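Local coordinates for protein 2',5'-phosphodiesterase 12 (Homo sapiens, PDB 4Z0V) that belongs to the endonuclease/exonuclease/phosphatase family, with a two-sheet core that holds a magnesium ion at one end, next to a smaller N-terminal domain, at residues G376-T381 / I407-H412; C390-F395 / S428-L433. All coordinates share one frame; numbering follows the deposited sequence.

Interaction 1. Residues G376-T381 / I407-H412; sequences GEPAYT and IPLPSH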
# COMPACT_ATOMS: atom_id res chain seq x y z
N GLY A 376 -1.46 11.35 -13.13
CA GLY A 376 -1.11 12.70 -13.48
C GLY A 376 -0.46 13.45 -12.35
O GLY A 376 0.39 12.91 -11.64
N GLU A 377 -0.87 14.71 -12.18
CA GLU A 377 -0.28 15.57 -11.17
C GLU A 377 -1.40 16.20 -10.36
O GLU A 377 -1.74 17.36 -10.58
CB GLU A 377 0.65 16.62 -11.82
CG GLU A 377 1.80 16.01 -12.61
CD GLU A 377 2.54 16.93 -13.56
OE1 GLU A 377 2.32 18.16 -13.50
OE2 GLU A 377 3.38 16.42 -14.34
N PRO A 378 -2.02 15.44 -9.43
CA PRO A 378 -3.10 16.02 -8.61
C PRO A 378 -2.62 17.24 -7.83
O PRO A 378 -1.42 17.40 -7.59
CB PRO A 378 -3.46 14.89 -7.63
CG PRO A 378 -2.97 13.64 -8.28
CD PRO A 378 -1.74 14.03 -9.05
N ALA A 379 -3.57 18.10 -7.41
CA ALA A 379 -3.28 19.28 -6.59
C ALA A 379 -2.49 18.83 -5.35
O ALA A 379 -1.53 19.49 -4.95
CB ALA A 379 -4.60 19.97 -6.20
N TYR A 380 -2.83 17.64 -4.80
CA TYR A 380 -2.07 17.08 -3.66
C TYR A 380 -2.46 15.61 -3.45
O TYR A 380 -3.55 15.19 -3.82
CB TYR A 380 -2.31 17.88 -2.33
CG TYR A 380 -3.77 18.11 -2.04
CD1 TYR A 380 -4.57 17.10 -1.50
CD2 TYR A 380 -4.36 19.35 -2.27
CE1 TYR A 380 -5.93 17.30 -1.26
CE2 TYR A 380 -5.72 19.56 -2.04
CZ TYR A 380 -6.50 18.53 -1.55
OH TYR A 380 -7.84 18.72 -1.31
N THR A 381 -1.55 14.86 -2.85
CA THR A 381 -1.78 13.46 -2.43
C THR A 381 -1.50 13.38 -0.93
O THR A 381 -1.65 12.32 -0.33
CB THR A 381 -0.90 12.48 -3.24
OG1 THR A 381 0.47 12.73 -2.95
CG2 THR A 381 -1.12 12.58 -4.75
N ILE A 407 -9.09 6.84 -11.01
CA ILE A 407 -10.14 6.91 -9.99
C ILE A 407 -9.93 8.28 -9.33
O ILE A 407 -8.85 8.54 -8.78
CB ILE A 407 -10.07 5.72 -9.00
CG1 ILE A 407 -10.48 4.37 -9.65
CG2 ILE A 407 -10.97 6.00 -7.78
CD1 ILE A 407 -9.60 3.75 -10.78
N PRO A 408 -10.90 9.21 -9.44
CA PRO A 408 -10.67 10.57 -8.93
C PRO A 408 -10.37 10.61 -7.45
O PRO A 408 -10.95 9.86 -6.68
CB PRO A 408 -11.99 11.30 -9.22
CG PRO A 408 -12.99 10.25 -9.43
CD PRO A 408 -12.24 9.09 -10.05
N LEU A 409 -9.51 11.56 -7.08
CA LEU A 409 -9.19 11.79 -5.68
C LEU A 409 -10.41 12.40 -4.99
O LEU A 409 -11.25 13.00 -5.69
CB LEU A 409 -7.96 12.71 -5.58
CG LEU A 409 -6.62 11.94 -5.65
CD1 LEU A 409 -6.32 11.47 -7.08
CD2 LEU A 409 -5.49 12.82 -5.18
N PRO A 410 -10.54 12.29 -3.65
CA PRO A 410 -11.67 12.95 -2.98
C PRO A 410 -11.69 14.45 -3.29
O PRO A 410 -10.63 15.03 -3.58
CB PRO A 410 -11.37 12.75 -1.48
CG PRO A 410 -10.49 11.55 -1.42
CD PRO A 410 -9.64 11.64 -2.67
N SER A 411 -12.87 15.07 -3.22
CA SER A 411 -12.93 16.52 -3.48
C SER A 411 -12.22 17.31 -2.37
O SER A 411 -12.06 16.82 -1.25
CB SER A 411 -14.39 16.98 -3.56
OG SER A 411 -14.94 16.89 -2.26
N HIS A 412 -11.88 18.57 -2.65
CA HIS A 412 -11.26 19.43 -1.66
C HIS A 412 -12.22 19.63 -0.47
O HIS A 412 -11.77 19.71 0.67
CB HIS A 412 -10.84 20.77 -2.29
CG HIS A 412 -10.01 21.61 -1.38
ND1 HIS A 412 -8.72 21.25 -1.02
CD2 HIS A 412 -10.33 22.76 -0.74
CE1 HIS A 412 -8.29 22.18 -0.19
NE2 HIS A 412 -9.23 23.11 0.02
O HOH W 1 -8.64 17.01 -3.39
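The hydroxyl of Y380 meets the ring of H412 in a short hydrogen bond, OH to ND1 at 2.7 Å; either atom could be the donor. A water 2.8 Å from Y380 OH also touches this hydroxyl, but weakly, and it donates to P410 O. Both segments are largely loop, at one end of the two-sheet core of the DNase I-like fold. Residues 376-381 lead into strand 382-384 of one sheet, and residues 407-412 leave strand 401-406 of the other. H412 is the first residue of helix 412-416, where S411 is the N-cap and its OG takes the backbone N of E414. H412 CG stands anti to the backbone N (chi1 -171°), and from there the ring presents ND1 to the tyrosine hydroxyl. The two rings meet rim to rim, with centroids 5.8 Å apart and planes at 61°, so neither covers the face of the other. Y383 meets both rings from outside the two segments. Farther along, the contact becomes apolar. The side chains of L409 and P378 cross at about a right angle, CD2 of L409 lying 3.8 Å from CB of P378. The same methyl, L409 CD2, also rests 3.4 Å from the carbonyl O of Y380.

Interaction 2. Residues C390-F395 / S428-L433; sequences CLDYIF and SDHIAL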
# COMPACT_ATOMS: atom_id res chain seq x y z
N CYS A 390 1.68 17.13 -3.93
CA CYS A 390 1.57 15.88 -4.67
C CYS A 390 2.89 15.18 -4.48
O CYS A 390 3.89 15.64 -5.04
CB CYS A 390 1.29 16.16 -6.14
SG CYS A 390 1.39 14.69 -7.19
N LEU A 391 2.92 14.09 -3.68
CA LEU A 391 4.17 13.39 -3.33
C LEU A 391 4.21 11.96 -3.85
O LEU A 391 5.29 11.36 -3.87
CB LEU A 391 4.30 13.33 -1.79
CG LEU A 391 4.34 14.70 -1.05
CD1 LEU A 391 4.46 14.49 0.44
CD2 LEU A 391 5.45 15.61 -1.58
N ASP A 392 3.05 11.41 -4.19
CA ASP A 392 2.85 9.99 -4.57
C ASP A 392 2.59 9.84 -6.04
O ASP A 392 1.88 10.66 -6.63
CB ASP A 392 1.65 9.40 -3.80
CG ASP A 392 1.82 9.54 -2.30
OD1 ASP A 392 2.50 8.69 -1.70
OD2 ASP A 392 1.35 10.57 -1.74
N TYR A 393 3.14 8.76 -6.63
CA TYR A 393 2.92 8.52 -8.06
C TYR A 393 2.81 7.05 -8.38
O TYR A 393 3.37 6.21 -7.67
CB TYR A 393 4.08 9.10 -8.89
CG TYR A 393 4.35 10.57 -8.65
CD1 TYR A 393 3.66 11.55 -9.35
CD2 TYR A 393 5.30 10.97 -7.72
CE1 TYR A 393 3.87 12.91 -9.09
CE2 TYR A 393 5.51 12.32 -7.44
CZ TYR A 393 4.81 13.29 -8.14
OH TYR A 393 5.01 14.62 -7.85
N ILE A 394 2.10 6.74 -9.48
CA ILE A 394 2.10 5.40 -10.07
C ILE A 394 2.78 5.62 -11.42
O ILE A 394 2.14 6.17 -12.31
CB ILE A 394 0.71 4.75 -10.20
CG1 ILE A 394 0.09 4.49 -8.79
CG2 ILE A 394 0.81 3.43 -11.01
CD1 ILE A 394 -1.46 4.21 -8.84
N PHE A 395 4.06 5.30 -11.53
CA PHE A 395 4.77 5.51 -12.80
C PHE A 395 4.62 4.27 -13.65
O PHE A 395 4.89 3.15 -13.18
CB PHE A 395 6.24 5.84 -12.58
CG PHE A 395 6.49 7.20 -11.96
CD1 PHE A 395 6.16 8.37 -12.65
CD2 PHE A 395 7.12 7.32 -10.73
CE1 PHE A 395 6.39 9.62 -12.08
CE2 PHE A 395 7.39 8.58 -10.18
CZ PHE A 395 7.04 9.72 -10.87
N SER A 428 -5.52 8.20 6.61
CA SER A 428 -4.08 8.46 6.44
C SER A 428 -3.88 9.96 6.24
O SER A 428 -4.85 10.66 6.02
CB SER A 428 -3.55 7.67 5.24
OG SER A 428 -2.20 8.05 4.98
N ASP A 429 -2.64 10.45 6.29
CA ASP A 429 -2.39 11.85 5.93
C ASP A 429 -2.16 11.93 4.41
O ASP A 429 -2.08 13.02 3.85
CB ASP A 429 -1.22 12.46 6.72
CG ASP A 429 0.11 11.72 6.70
OD1 ASP A 429 0.12 10.52 6.39
OD2 ASP A 429 1.10 12.30 7.16
N HIS A 430 -2.08 10.76 3.73
CA HIS A 430 -1.98 10.68 2.27
C HIS A 430 -3.29 10.18 1.69
O HIS A 430 -4.12 9.64 2.41
CB HIS A 430 -0.84 9.74 1.85
CG HIS A 430 0.53 10.27 2.09
ND1 HIS A 430 1.37 10.62 1.04
CD2 HIS A 430 1.20 10.42 3.25
CE1 HIS A 430 2.51 11.01 1.60
NE2 HIS A 430 2.46 10.91 2.93
N ILE A 431 -3.46 10.34 0.38
CA ILE A 431 -4.63 9.88 -0.36
C ILE A 431 -4.18 8.78 -1.31
O ILE A 431 -3.20 8.97 -2.03
CB ILE A 431 -5.25 11.08 -1.10
CG1 ILE A 431 -5.65 12.20 -0.12
CG2 ILE A 431 -6.43 10.62 -1.97
CD1 ILE A 431 -6.05 13.55 -0.82
N ALA A 432 -4.90 7.65 -1.31
CA ALA A 432 -4.58 6.54 -2.19
C ALA A 432 -4.70 6.93 -3.63
O ALA A 432 -5.65 7.63 -4.02
CB ALA A 432 -5.51 5.36 -1.92
N LEU A 433 -3.71 6.50 -4.43
CA LEU A 433 -3.81 6.65 -5.90
C LEU A 433 -4.33 5.37 -6.45
O LEU A 433 -3.87 4.31 -6.06
CB LEU A 433 -2.46 6.95 -6.53
CG LEU A 433 -1.80 8.25 -6.17
CD1 LEU A 433 -0.50 8.34 -6.91
CD2 LEU A 433 -2.70 9.45 -6.51
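H430 donates from ND1 to OD2 of D392 at 2.8 Å. The bond is fairly straight, with an N-H...O angle of 162°. It uses the syn lone pair of OD2, and the oxygen lies in the plane of the imidazole. The carboxylate is turned steeply against the ring, their planes 79° apart. H430 ends the Ser-Asp-His sequence at 428-430, which matches the SDH motif of the DNase I-like fold, and its side chain is about 4 Å from the bound magnesium ion. D392 CG is anti to its own carbonyl carbon (chi1 -56°), which carries the carboxylate beside the backbone N, within reach of H430. OD2 has a second partner, T381 OG1, which is also bonded to the backbone N of L391. That hydroxyl thus ties the carboxylate to the backbone of the residue just before it. L391 adds a methyl, CD1, 4.2 Å from CE1 of H430.

The rest of the contact is made mainly by aliphatic side chains and is buried. L433 pushes CD1 to 3.3 Å from the carbonyl O of D392 and 3.6 Å from CA of Y393. Next along the strand, CD1 of I394 slides past L433 and touches its CB at 3.7 Å. I394 also packs on T128 and S130 of strand 125-132, so it lies between the two sheets of the core. The backbone N of H430 donates to S428 OG at 3.0 Å, an ST turn. S428 OG is bonded in addition to N132 O.

In the fold
Interactions 1 and 2 are neighbours at one end of the two-sheet core, with centres about 9 Å apart. Their segments alternate along the chain: 376-381, 390-395, 407-412, then 428-433. Each brings a segment from the sheet of strand 387-397 against one tied to the sheet of strand 433-439. They touch directly. The backbone O of T381 lies 2.8 Å from the backbone N of I431, a probable hydrogen bond, and P410 CD packs 3.4 Å from I431 CG2. Interaction 1 is partly buried; interaction 2 is buried, and its H430 side chain comes to about 4 Å from the magnesium ion. T381 of interaction 1 holds D392 of interaction 2, so the outer loop pair is tied to the carboxylate-histidine pair near the metal.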